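Local coordinates for bacterial bifunctional deaminase-reductase C-terminal domain-containing protein (Corynebacterium diphtheriae, PDB 2P4G) that probably acts as an NADP-dependent reductase of the pyrimidine reductase family, perhaps reducing 5-amino-6-(5-phosphoribosylamino)uracil on the way to riboflavin, at residues Gly24-Thr29 against Val242-Ser247; Gln20-Ala25 against Arg70-Ala75; Ile39-Ile44 against Gln60-Leu65; Ile191-Glu194 against Val199-Gln202; Ala48-Ser51 against Pro56-Asp59. All coordinates share one frame; numbering follows the deposited sequence.

Contact 1. Residues Gly24-Thr29 against Val242-Ser247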
# COMPACT_ATOMS: atom_id res chain seq x y z
N GLY A 24 7.57 -17.12 -14.96
CA GLY A 24 6.57 -17.30 -16.01
C GLY A 24 6.04 -16.01 -16.62
O GLY A 24 6.17 -14.96 -16.02
N ALA A 25 5.44 -16.14 -17.81
CA ALA A 25 4.96 -15.02 -18.62
C ALA A 25 6.03 -13.95 -18.84
O ALA A 25 5.77 -12.75 -18.68
CB ALA A 25 3.68 -14.40 -18.01
N LEU A 26 7.23 -14.40 -19.20
CA LEU A 26 8.33 -13.51 -19.55
C LEU A 26 8.88 -13.80 -20.96
O LEU A 26 8.70 -14.90 -21.50
CB LEU A 26 9.44 -13.63 -18.50
CG LEU A 26 9.08 -13.17 -17.09
CD1 LEU A 26 10.06 -13.70 -16.08
CD2 LEU A 26 9.03 -11.66 -17.02
N PRO A 27 9.55 -12.81 -21.59
CA PRO A 27 10.30 -13.03 -22.83
C PRO A 27 11.65 -13.73 -22.60
O PRO A 27 11.95 -14.12 -21.47
CB PRO A 27 10.53 -11.61 -23.38
CG PRO A 27 9.76 -10.69 -22.47
CD PRO A 27 9.58 -11.39 -21.18
N LEU A 28 12.46 -13.84 -23.66
CA LEU A 28 13.79 -14.49 -23.61
C LEU A 28 14.85 -13.69 -22.83
O LEU A 28 16.00 -14.11 -22.73
CB LEU A 28 14.31 -14.74 -25.02
N THR A 29 14.45 -12.54 -22.27
CA THR A 29 15.28 -11.75 -21.35
C THR A 29 15.84 -12.57 -20.17
O THR A 29 16.85 -12.21 -19.56
CB THR A 29 14.46 -10.54 -20.77
OG1 THR A 29 13.47 -11.01 -19.84
CG2 THR A 29 13.79 -9.75 -21.90
N VAL A 242 3.33 -1.88 -14.73
CA VAL A 242 2.47 -2.80 -15.49
C VAL A 242 2.37 -4.05 -14.65
O VAL A 242 3.39 -4.69 -14.36
CB VAL A 242 3.05 -3.11 -16.89
CG1 VAL A 242 2.27 -4.26 -17.59
CG2 VAL A 242 3.02 -1.86 -17.75
N LEU A 243 1.16 -4.37 -14.20
CA LEU A 243 0.89 -5.60 -13.48
C LEU A 243 1.06 -6.77 -14.45
O LEU A 243 0.46 -6.79 -15.51
CB LEU A 243 -0.52 -5.59 -12.88
CG LEU A 243 -0.90 -6.80 -12.02
CD1 LEU A 243 -0.02 -6.88 -10.78
CD2 LEU A 243 -2.41 -6.80 -11.66
N GLU A 244 1.91 -7.71 -14.08
CA GLU A 244 2.17 -8.88 -14.90
C GLU A 244 1.58 -10.18 -14.34
O GLU A 244 1.18 -11.06 -15.09
CB GLU A 244 3.67 -9.06 -15.05
CG GLU A 244 4.36 -8.04 -15.91
CD GLU A 244 5.86 -8.30 -15.99
OE1 GLU A 244 6.39 -9.05 -15.14
OE2 GLU A 244 6.51 -7.75 -16.89
N MSE A 245 1.57 -10.28 -13.01
CA MSE A 245 1.19 -11.50 -12.31
C MSE A 245 0.45 -11.09 -11.07
O MSE A 245 0.90 -10.20 -10.38
CB MSE A 245 2.41 -12.26 -11.82
CG MSE A 245 3.32 -12.85 -12.86
SE MSE A 245 2.56 -14.47 -13.64
CE MSE A 245 2.58 -15.55 -12.04
N LEU A 246 -0.65 -11.75 -10.77
CA LEU A 246 -1.38 -11.52 -9.54
C LEU A 246 -1.85 -12.84 -8.96
O LEU A 246 -2.44 -13.66 -9.66
CB LEU A 246 -2.59 -10.65 -9.81
CG LEU A 246 -3.48 -10.32 -8.62
CD1 LEU A 246 -2.68 -9.52 -7.60
CD2 LEU A 246 -4.71 -9.57 -9.12
N SER A 247 -1.65 -13.00 -7.66
CA SER A 247 -1.99 -14.22 -6.96
C SER A 247 -2.20 -13.92 -5.46
O SER A 247 -1.87 -12.83 -5.00
CB SER A 247 -0.85 -15.22 -7.18
OG SER A 247 -0.96 -16.31 -6.30
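Leu26 and Glu244 meet at the protein surface, where the loop Gly24-Thr29 passes the strand Val242-Ser247. The van der Waals part of this contact is light. Methyl CD2 of Leu26 lies 4.2 Å from OE1 of Glu244, and the two side chains cross at about a right angle. Leu26 gets there because its CG stands opposite the carbonyl carbon (chi1 -65°), which swings the branched end nearer the strand than its CB direction alone would. Further along, SE of Met245 rests 4.4 Å from O of Gly24; the long, flexible methionine chain, here with selenium in place of sulfur, can lie against the backbone of the loop.

The polar part runs through a residue outside both segments, Arg257. Its guanidinium forms a salt bridge to Glu244, donates a hydrogen bond to the carbonyl of Gly24 and adds a weak one to that of Ala25, and in this way links loop and strand indirectly. Arg211 is a second salt-bridge partner of the glutamate.

Both Glu244 and Met245 face Arg257 in a classic beta bulge, which turns two successive side chains toward the loop. The bulge lies within the antiparallel pairing of strand 237-248 with strand 254-260, which continues on both sides of it, and Met245 also packs against Gln20 and Ile21 of helix 18-23.

Contact 2. Residues Gln20-Ala25 against Arg70-Ala75; sequences QIVYGA and RGWADA. With EDO (1,2-ethanediol), chain G.
An offset edge-to-face aromatic pair, Tyr23 with Trp72, joins the C-terminal ends of two helices, 18-23 and 60-72. The second helix lies in the crossover between the parallel strands 35-43 and 75-79 of the central sheet. The edge of the indole is directed at the phenol face, with ring planes at 62° and the centroid of the five-membered ring 5.8 Å from that of Tyr23. The phenol extends along the helix end, its OH 3.2 Å from CA of Trp72, and CZ is 3.9 Å from CB of the tryptophan. Val22, on the buried side, has CG1 opposite the backbone N (chi1 172°), 3.7 Å from CB of Trp72 and also over one face of Tyr23, toward the rim. A compact beta-branched residue suits a place between two aromatic rings, while the broad indole bridges helix and sheet, touching Ser192 and forming a cation-pi interaction with Arg37. Gly24, without a side chain, turns off the helix while its N still bonds to O of Gln20. Arg70 leaves its helix with CB directed away from Val22 and Tyr23; its guanidinium makes a salt bridge with Glu194, and NH1 and NH2 both donate to O2 of an ethanediol, at 2.9 and 3.2 Å.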
# COMPACT_ATOMS: atom_id res chain seq x y z
N GLN A 20 6.06 -19.91 -11.04
CA GLN A 20 5.39 -19.13 -12.06
C GLN A 20 5.64 -17.65 -11.83
O GLN A 20 6.06 -16.94 -12.73
CB GLN A 20 3.90 -19.43 -12.07
CG GLN A 20 3.58 -20.85 -12.53
CD GLN A 20 2.11 -21.17 -12.46
OE1 GLN A 20 1.26 -20.26 -12.46
NE2 GLN A 20 1.77 -22.46 -12.39
N ILE A 21 5.39 -17.21 -10.62
CA ILE A 21 5.53 -15.82 -10.25
C ILE A 21 6.89 -15.29 -10.65
O ILE A 21 6.99 -14.21 -11.20
CB ILE A 21 5.34 -15.63 -8.74
CG1 ILE A 21 3.90 -15.97 -8.36
CG2 ILE A 21 5.64 -14.21 -8.34
CD1 ILE A 21 3.67 -16.19 -6.88
N VAL A 22 7.94 -16.07 -10.38
CA VAL A 22 9.31 -15.68 -10.65
C VAL A 22 9.71 -15.85 -12.12
O VAL A 22 10.39 -15.01 -12.68
CB VAL A 22 10.33 -16.42 -9.73
CG1 VAL A 22 11.76 -16.14 -10.17
CG2 VAL A 22 10.15 -16.03 -8.27
N TYR A 23 9.28 -16.94 -12.76
CA TYR A 23 9.83 -17.30 -14.05
C TYR A 23 8.87 -17.18 -15.23
O TYR A 23 9.32 -17.14 -16.40
CB TYR A 23 10.37 -18.74 -13.99
CG TYR A 23 11.56 -18.91 -13.08
CD1 TYR A 23 12.83 -18.54 -13.51
CD2 TYR A 23 11.42 -19.44 -11.80
CE1 TYR A 23 13.94 -18.70 -12.68
CE2 TYR A 23 12.52 -19.61 -10.96
CZ TYR A 23 13.78 -19.23 -11.41
OH TYR A 23 14.88 -19.39 -10.59
N GLY A 24 7.57 -17.12 -14.96
CA GLY A 24 6.57 -17.30 -16.01
C GLY A 24 6.04 -16.01 -16.62
O GLY A 24 6.17 -14.96 -16.02
N ALA A 25 5.44 -16.14 -17.81
CA ALA A 25 4.96 -15.02 -18.62
C ALA A 25 6.03 -13.95 -18.84
O ALA A 25 5.77 -12.75 -18.68
CB ALA A 25 3.68 -14.40 -18.01
N ARG A 70 15.56 -15.84 -4.85
CA ARG A 70 16.96 -16.13 -4.57
C ARG A 70 17.56 -17.20 -5.48
O ARG A 70 18.73 -17.11 -5.84
CB ARG A 70 17.16 -16.53 -3.10
CG ARG A 70 17.10 -15.33 -2.16
CD ARG A 70 17.39 -15.71 -0.71
NE ARG A 70 17.66 -14.50 0.06
CZ ARG A 70 18.39 -14.45 1.17
NH1 ARG A 70 18.91 -15.55 1.69
NH2 ARG A 70 18.59 -13.28 1.75
N GLY A 71 16.76 -18.19 -5.85
CA GLY A 71 17.18 -19.21 -6.78
C GLY A 71 17.36 -18.69 -8.19
O GLY A 71 18.09 -19.28 -8.98
N TRP A 72 16.64 -17.61 -8.50
CA TRP A 72 16.74 -16.89 -9.78
C TRP A 72 17.96 -15.98 -9.83
O TRP A 72 18.52 -15.77 -10.89
CB TRP A 72 15.45 -16.05 -9.97
CG TRP A 72 15.51 -14.94 -10.97
CD1 TRP A 72 15.13 -15.00 -12.27
CD2 TRP A 72 15.94 -13.59 -10.73
NE1 TRP A 72 15.30 -13.77 -12.87
CE2 TRP A 72 15.80 -12.89 -11.94
CE3 TRP A 72 16.42 -12.90 -9.60
CZ2 TRP A 72 16.13 -11.54 -12.07
CZ3 TRP A 72 16.77 -11.58 -9.73
CH2 TRP A 72 16.62 -10.90 -10.95
N ALA A 73 18.34 -15.45 -8.66
CA ALA A 73 19.33 -14.38 -8.54
C ALA A 73 20.77 -14.88 -8.65
O ALA A 73 21.11 -15.97 -8.19
CB ALA A 73 19.16 -13.64 -7.17
N ASP A 74 21.62 -14.03 -9.22
CA ASP A 74 23.07 -14.17 -9.13
C ASP A 74 23.61 -13.46 -7.91
O ASP A 74 24.64 -13.86 -7.34
CB ASP A 74 23.68 -13.59 -10.39
CG ASP A 74 23.25 -14.33 -11.62
OD1 ASP A 74 23.29 -15.57 -11.56
OD2 ASP A 74 22.89 -13.71 -12.65
N ALA A 75 22.94 -12.38 -7.51
CA ALA A 75 23.30 -11.62 -6.29
C ALA A 75 22.06 -11.09 -5.60
O ALA A 75 21.02 -10.87 -6.22
CB ALA A 75 24.23 -10.46 -6.63
C1 EDO G . 19.85 -16.84 5.24
O1 EDO G . 19.02 -17.68 6.05
C2 EDO G . 19.36 -15.38 5.01
O2 EDO G . 20.25 -14.59 4.11

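Contact 3. Residues Ile39-Ile44 against Gln60-Leu65; sequences IAITSI and QTDADL. With EDO (1,2-ethanediol), chain J; EDO (1,2-ethanediol), chain L.
The strand bearing Ile39 and Ile41 passes the first turns of the helix bearing Asp62 and Leu65, the closest CA atoms being those of Ile41 and Asp62 at 8.7 Å and those of Ile39 and Leu65 at 9.3 Å. The side chains span this gap in two places. Deeper in the protein, CD1 of Ile39 reaches to 4.4 Å from CG of Leu65, a purely apolar meeting suited to the interior of a sheet-helix interface. Nearer the surface, CD1 of Ile41 lies 3.8 Å from OD2 of Asp62, the two side chains crossing at a slant. With CG1 opposite the backbone N (chi1 -171°), Ile41 extends its longer branch to the helix.

The carboxylate has polar company beside this methyl. OD1 is hydrogen-bonded to Thr215, and OD2 accepts a bond of 3.2 Å from O1 of one ethanediol, which is wedged between strand and helix; C1 of that molecule meets CG2 of Ile41 at 3.7 Å. A second ethanediol accepts, through its O1, a 2.9 Å bond from N of Ile41. Both probably come from the crystallisation liquor, but such molecules often mark pockets. On the outer side of the helix, Gln60 NE2 donates to Asp64 OD1 one turn later, from above the carboxylate plane.

Strand 35-43 runs between strands 190-195 and 211-217, and Asp62 and Leu65 also touch Phe255 of strand 254-260. Toward the end of the strand, Thr42 packs on Ile44 of the second subunit, and Ile44 of this chain on Tyr258 of the second subunit.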
# COMPACT_ATOMS: atom_id res chain seq x y z
N ILE A 39 12.23 -7.09 -4.32
CA ILE A 39 11.21 -7.92 -3.68
C ILE A 39 10.84 -7.33 -2.32
O ILE A 39 11.71 -7.02 -1.51
CB ILE A 39 11.62 -9.43 -3.58
CG1 ILE A 39 10.48 -10.24 -2.97
CG2 ILE A 39 12.94 -9.64 -2.78
CD1 ILE A 39 10.40 -11.63 -3.49
N ALA A 40 9.55 -7.15 -2.07
CA ALA A 40 9.16 -6.40 -0.89
C ALA A 40 7.80 -6.87 -0.35
O ALA A 40 7.04 -7.53 -1.06
CB ALA A 40 9.19 -4.86 -1.18
N ILE A 41 7.58 -6.60 0.93
CA ILE A 41 6.32 -6.86 1.61
C ILE A 41 5.80 -5.56 2.23
O ILE A 41 6.57 -4.73 2.71
CB ILE A 41 6.47 -8.02 2.67
CG1 ILE A 41 5.10 -8.44 3.22
CG2 ILE A 41 7.41 -7.63 3.77
CD1 ILE A 41 5.13 -9.80 3.93
N THR A 42 4.49 -5.37 2.23
CA THR A 42 3.90 -4.15 2.76
C THR A 42 2.53 -4.46 3.36
O THR A 42 1.86 -5.39 2.93
CB THR A 42 3.72 -3.08 1.62
OG1 THR A 42 3.20 -1.87 2.16
CG2 THR A 42 2.80 -3.60 0.48
N SER A 43 2.15 -3.69 4.38
CA SER A 43 0.76 -3.62 4.79
C SER A 43 -0.03 -3.00 3.65
O SER A 43 0.55 -2.42 2.71
CB SER A 43 0.64 -2.80 6.07
OG SER A 43 0.89 -1.43 5.85
N ILE A 44 -1.35 -3.11 3.69
CA ILE A 44 -2.18 -2.53 2.64
C ILE A 44 -2.05 -0.99 2.56
O ILE A 44 -2.28 -0.38 1.50
CB ILE A 44 -3.66 -2.93 2.75
CG1 ILE A 44 -4.31 -2.39 4.03
CG2 ILE A 44 -3.80 -4.46 2.61
CD1 ILE A 44 -5.78 -2.00 3.88
N GLN A 60 4.16 -18.60 4.79
CA GLN A 60 5.06 -19.56 4.18
C GLN A 60 5.17 -19.37 2.69
O GLN A 60 6.23 -19.52 2.14
CB GLN A 60 4.61 -21.00 4.48
CG GLN A 60 5.70 -22.03 4.15
CD GLN A 60 7.04 -21.69 4.79
OE1 GLN A 60 7.14 -21.60 6.01
NE2 GLN A 60 8.07 -21.47 3.96
N THR A 61 4.06 -19.05 2.04
CA THR A 61 4.08 -18.83 0.59
C THR A 61 5.08 -17.73 0.26
O THR A 61 5.98 -17.92 -0.54
CB THR A 61 2.67 -18.52 0.06
OG1 THR A 61 1.79 -19.62 0.39
CG2 THR A 61 2.70 -18.34 -1.43
N ASP A 62 4.95 -16.60 0.96
CA ASP A 62 5.85 -15.47 0.83
C ASP A 62 7.31 -15.82 1.09
O ASP A 62 8.19 -15.36 0.35
CB ASP A 62 5.41 -14.35 1.78
CG ASP A 62 6.18 -13.08 1.57
OD1 ASP A 62 6.03 -12.43 0.51
OD2 ASP A 62 6.97 -12.73 2.44
N ALA A 63 7.58 -16.60 2.14
CA ALA A 63 8.96 -17.03 2.45
C ALA A 63 9.51 -17.92 1.33
O ALA A 63 10.65 -17.79 0.92
CB ALA A 63 9.05 -17.79 3.83
N ASP A 64 8.67 -18.82 0.84
CA ASP A 64 8.99 -19.61 -0.34
C ASP A 64 9.30 -18.78 -1.57
O ASP A 64 10.20 -19.08 -2.33
CB ASP A 64 7.81 -20.50 -0.69
CG ASP A 64 7.55 -21.56 0.33
OD1 ASP A 64 8.32 -21.64 1.33
OD2 ASP A 64 6.57 -22.33 0.14
N LEU A 65 8.53 -17.74 -1.80
CA LEU A 65 8.75 -16.86 -2.94
C LEU A 65 10.09 -16.13 -2.82
O LEU A 65 10.81 -15.96 -3.80
CB LEU A 65 7.60 -15.85 -3.07
CG LEU A 65 7.64 -14.91 -4.27
CD1 LEU A 65 7.55 -15.74 -5.51
CD2 LEU A 65 6.50 -13.87 -4.18
C1 EDO J . 9.78 -9.87 2.06
O1 EDO J . 8.91 -10.51 1.13
C2 EDO J . 10.85 -9.18 1.22
O2 EDO J . 11.64 -8.18 1.93
C1 EDO L . 9.83 -4.94 3.03
O1 EDO L . 10.13 -5.99 2.09
C2 EDO L . 11.08 -4.62 3.85
O2 EDO L . 12.00 -3.87 3.05

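Contact 4. Residues Ile191-Glu194 against Val199-Gln202; sequences ISIE and VYRQ. With EDO (1,2-ethanediol), chain L; EDO (1,2-ethanediol), chain J.
Ile193 is held closely by two residues of the helix: its CG2 lies 3.6 Å from CG1 of Val199 and 4.0 Å from CD1 of Tyr200. That methyl stands opposite the backbone N, as does CG1 of Val199 (chi1 -179°), so two beta-branched residues present their methyls to one another without long, flexible chains. The tyrosine ring slides past the isoleucine in the opposite direction, and its CE1 edge meets O of Ile193 in the ring plane at 3.8 Å. All of this is buried.

The segments belong to a beta-alpha unit in which strand 190-195 turns at once into helix 197-206. In the dihydrofolate reductase-like fold, to which the family is related, a turn of this kind commonly borders the NADPH site, and the position here is consistent with that.

Packing gives way to small molecules at the far end of the phenol. Tyr200 OH is hydrogen-bonded to the carbonyl O of Ile39, on the neighbouring strand, and accepts a hydrogen bond of 3.0 Å from O1 of one ethanediol, with a weak second bond from O2 of the same molecule. O of Glu194 accepts a weak bond from O2 of the other ethanediol. CB of Glu194 is directed away from the helix, and OE1 of its carboxylate is hydrogen-bonded to Tyr88.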
# COMPACT_ATOMS: atom_id res chain seq x y z
N ILE A 191 19.96 -9.58 -10.29
CA ILE A 191 20.14 -9.02 -8.96
C ILE A 191 18.79 -8.87 -8.28
O ILE A 191 17.88 -8.27 -8.82
CB ILE A 191 20.87 -7.66 -9.00
CG1 ILE A 191 22.23 -7.81 -9.70
CG2 ILE A 191 21.03 -7.09 -7.56
CD1 ILE A 191 22.99 -6.49 -9.92
N SER A 192 18.67 -9.42 -7.08
CA SER A 192 17.46 -9.26 -6.30
C SER A 192 17.78 -8.24 -5.21
O SER A 192 18.77 -8.39 -4.51
CB SER A 192 17.02 -10.60 -5.72
OG SER A 192 15.96 -10.46 -4.78
N ILE A 193 16.97 -7.18 -5.10
CA ILE A 193 17.10 -6.23 -4.00
C ILE A 193 16.02 -6.60 -3.01
O ILE A 193 14.83 -6.50 -3.32
CB ILE A 193 16.92 -4.76 -4.45
CG1 ILE A 193 18.01 -4.39 -5.47
CG2 ILE A 193 16.91 -3.79 -3.20
CD1 ILE A 193 17.86 -2.95 -6.06
N GLU A 194 16.44 -7.06 -1.83
CA GLU A 194 15.53 -7.55 -0.82
C GLU A 194 15.20 -6.46 0.18
O GLU A 194 14.45 -6.64 1.14
CB GLU A 194 16.13 -8.73 -0.12
CG GLU A 194 16.26 -9.89 -1.02
CD GLU A 194 16.70 -11.13 -0.31
OE1 GLU A 194 17.08 -11.07 0.89
OE2 GLU A 194 16.65 -12.19 -0.96
N VAL A 199 16.84 1.50 0.32
CA VAL A 199 17.53 0.81 -0.75
C VAL A 199 16.60 0.71 -1.96
O VAL A 199 16.99 1.06 -3.07
CB VAL A 199 18.03 -0.57 -0.26
CG1 VAL A 199 18.77 -1.32 -1.35
CG2 VAL A 199 18.93 -0.39 0.96
N TYR A 200 15.36 0.30 -1.74
CA TYR A 200 14.32 0.36 -2.79
C TYR A 200 14.27 1.75 -3.39
O TYR A 200 14.27 1.91 -4.61
CB TYR A 200 12.93 0.08 -2.21
CG TYR A 200 12.72 -1.29 -1.62
CD1 TYR A 200 13.23 -2.42 -2.21
CD2 TYR A 200 11.93 -1.45 -0.50
CE1 TYR A 200 13.00 -3.66 -1.68
CE2 TYR A 200 11.72 -2.69 0.04
CZ TYR A 200 12.26 -3.79 -0.55
OH TYR A 200 12.03 -5.05 -0.00
N ARG A 201 14.24 2.75 -2.52
CA ARG A 201 14.17 4.15 -2.93
C ARG A 201 15.35 4.57 -3.80
O ARG A 201 15.16 5.15 -4.87
CB ARG A 201 14.09 5.03 -1.68
CG ARG A 201 13.90 6.55 -1.92
CD ARG A 201 12.73 6.85 -2.83
NE ARG A 201 12.32 8.26 -2.80
CZ ARG A 201 11.66 8.83 -1.79
NH1 ARG A 201 11.33 8.11 -0.73
NH2 ARG A 201 11.32 10.11 -1.83
N GLN A 202 16.56 4.29 -3.34
CA GLN A 202 17.76 4.66 -4.11
C GLN A 202 17.76 3.96 -5.47
O GLN A 202 18.16 4.54 -6.45
CB GLN A 202 19.04 4.32 -3.33
CG GLN A 202 19.31 5.18 -2.08
CD GLN A 202 20.46 4.64 -1.18
OE1 GLN A 202 20.32 3.62 -0.48
NE2 GLN A 202 21.60 5.34 -1.22
C1 EDO L . 9.83 -4.94 3.03
O1 EDO L . 10.13 -5.99 2.09
C2 EDO L . 11.08 -4.62 3.85
O2 EDO L . 12.00 -3.87 3.05
C1 EDO J . 9.78 -9.87 2.06
O1 EDO J . 8.91 -10.51 1.13
C2 EDO J . 10.85 -9.18 1.22
O2 EDO J . 11.64 -8.18 1.93

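Contact 5. Residues Ala48-Ser51 against Pro56-Asp59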
# COMPACT_ATOMS: atom_id res chain seq x y z
N ALA A 48 6.29 -1.16 5.50
CA ALA A 48 7.14 -2.33 5.26
C ALA A 48 7.33 -3.19 6.52
O ALA A 48 7.78 -4.35 6.43
CB ALA A 48 8.53 -1.89 4.71
N THR A 49 7.05 -2.61 7.69
CA THR A 49 7.30 -3.28 8.95
C THR A 49 6.07 -3.27 9.83
O THR A 49 5.24 -2.38 9.75
CB THR A 49 8.48 -2.66 9.77
OG1 THR A 49 8.19 -1.30 10.11
CG2 THR A 49 9.82 -2.75 9.01
N LEU A 50 6.00 -4.30 10.67
CA LEU A 50 5.06 -4.39 11.77
C LEU A 50 5.92 -4.71 12.98
O LEU A 50 6.72 -5.64 12.95
CB LEU A 50 4.06 -5.51 11.49
CG LEU A 50 3.01 -5.89 12.53
CD1 LEU A 50 2.22 -4.66 12.91
CD2 LEU A 50 2.10 -7.00 11.97
N SER A 51 5.80 -3.92 14.03
CA SER A 51 6.67 -4.04 15.17
C SER A 51 8.14 -4.07 14.72
O SER A 51 8.94 -4.89 15.20
CB SER A 51 6.32 -5.29 15.97
OG SER A 51 5.05 -5.16 16.55
N PRO A 56 7.08 -11.16 10.34
CA PRO A 56 5.72 -11.38 10.89
C PRO A 56 4.54 -11.13 9.95
O PRO A 56 3.47 -11.72 10.14
CB PRO A 56 5.67 -10.39 12.07
CG PRO A 56 7.09 -10.36 12.56
CD PRO A 56 7.93 -10.39 11.28
N MSE A 57 4.71 -10.25 8.97
CA MSE A 57 3.69 -10.04 7.97
C MSE A 57 3.63 -11.17 6.95
O MSE A 57 2.58 -11.43 6.39
CB MSE A 57 3.87 -8.69 7.29
CG MSE A 57 3.32 -7.58 8.12
SE MSE A 57 3.11 -5.98 7.11
CE MSE A 57 5.07 -5.62 6.97
N GLY A 58 4.76 -11.83 6.73
CA GLY A 58 4.84 -12.87 5.71
C GLY A 58 4.25 -14.15 6.21
O GLY A 58 4.09 -14.35 7.41
N ASP A 59 3.88 -15.02 5.26
CA ASP A 59 3.49 -16.39 5.58
C ASP A 59 4.47 -17.31 4.85
O ASP A 59 5.51 -16.85 4.37
CB ASP A 59 2.02 -16.67 5.22
CG ASP A 59 1.74 -16.59 3.72
OD1 ASP A 59 2.65 -16.27 2.93
OD2 ASP A 59 0.58 -16.83 3.33
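Leu50 and Met57 supply the apolar part of this contact within one long loop, their CA atoms 6.9 Å apart. CB of Leu50 lies 4.0 Å from CG of Met57, a selenomethionine, and CD2 of the leucine is almost as close to the same atom, at 4.1 Å; the side chains cross at a slant.

A second kind of interaction is methyl against backbone. The Met57 chain bends at its last torsion (chi3 -71°), carrying CE to 3.7 Å from N of Thr49 and to 3.0 Å from O of Ala48, a short distance whose exact value is doubtful. A flexible unbranched chain suits this task, since it can run past the leucine and then turn toward the Ala48-Thr49 peptide. O of Ala48 is also hydrogen-bonded to Ser54.

Hydrogen bonds to residues beyond the two segments hold each of them. Thr49 OG1 and Ser51 N bond to the two carboxylate oxygens of Glu225, while Asp59 OD2 bonds to Ser249. Asp59 is the N-cap of the following helix, its OD1 accepting from N of Asp62.

The loop connects strand 35-43 to helix 60-72 and lies against strand 219-222, where Leu50 and Met57 both touch Ile221; Leu50 also packs on Thr238 of the second subunit.

Contacts 1 and 2 share Gly24 and Ala25, and Met245 CE packs 3.5 Å from Ile21 CA between them. Contact 2 continues into contact 3 along helix 60-72, Leu65 CD1 lying 3.7 Å from Ile21 CG2. It reaches contact 4 through Trp72 CZ3, 3.6 Å from Ile191 O. Contacts 3 and 4 sit on neighbouring strands, joined by a probable hydrogen bond of 2.8 Å from Ile39 N to Ile193 O, and both touch the same two ethanediols, which may mark the substrate or cofactor pocket. Contact 5, nested along the chain inside the loop closed by contact 3, is centred about 9 Å from it; contacts 1 and 5 have centres about 25 Å apart.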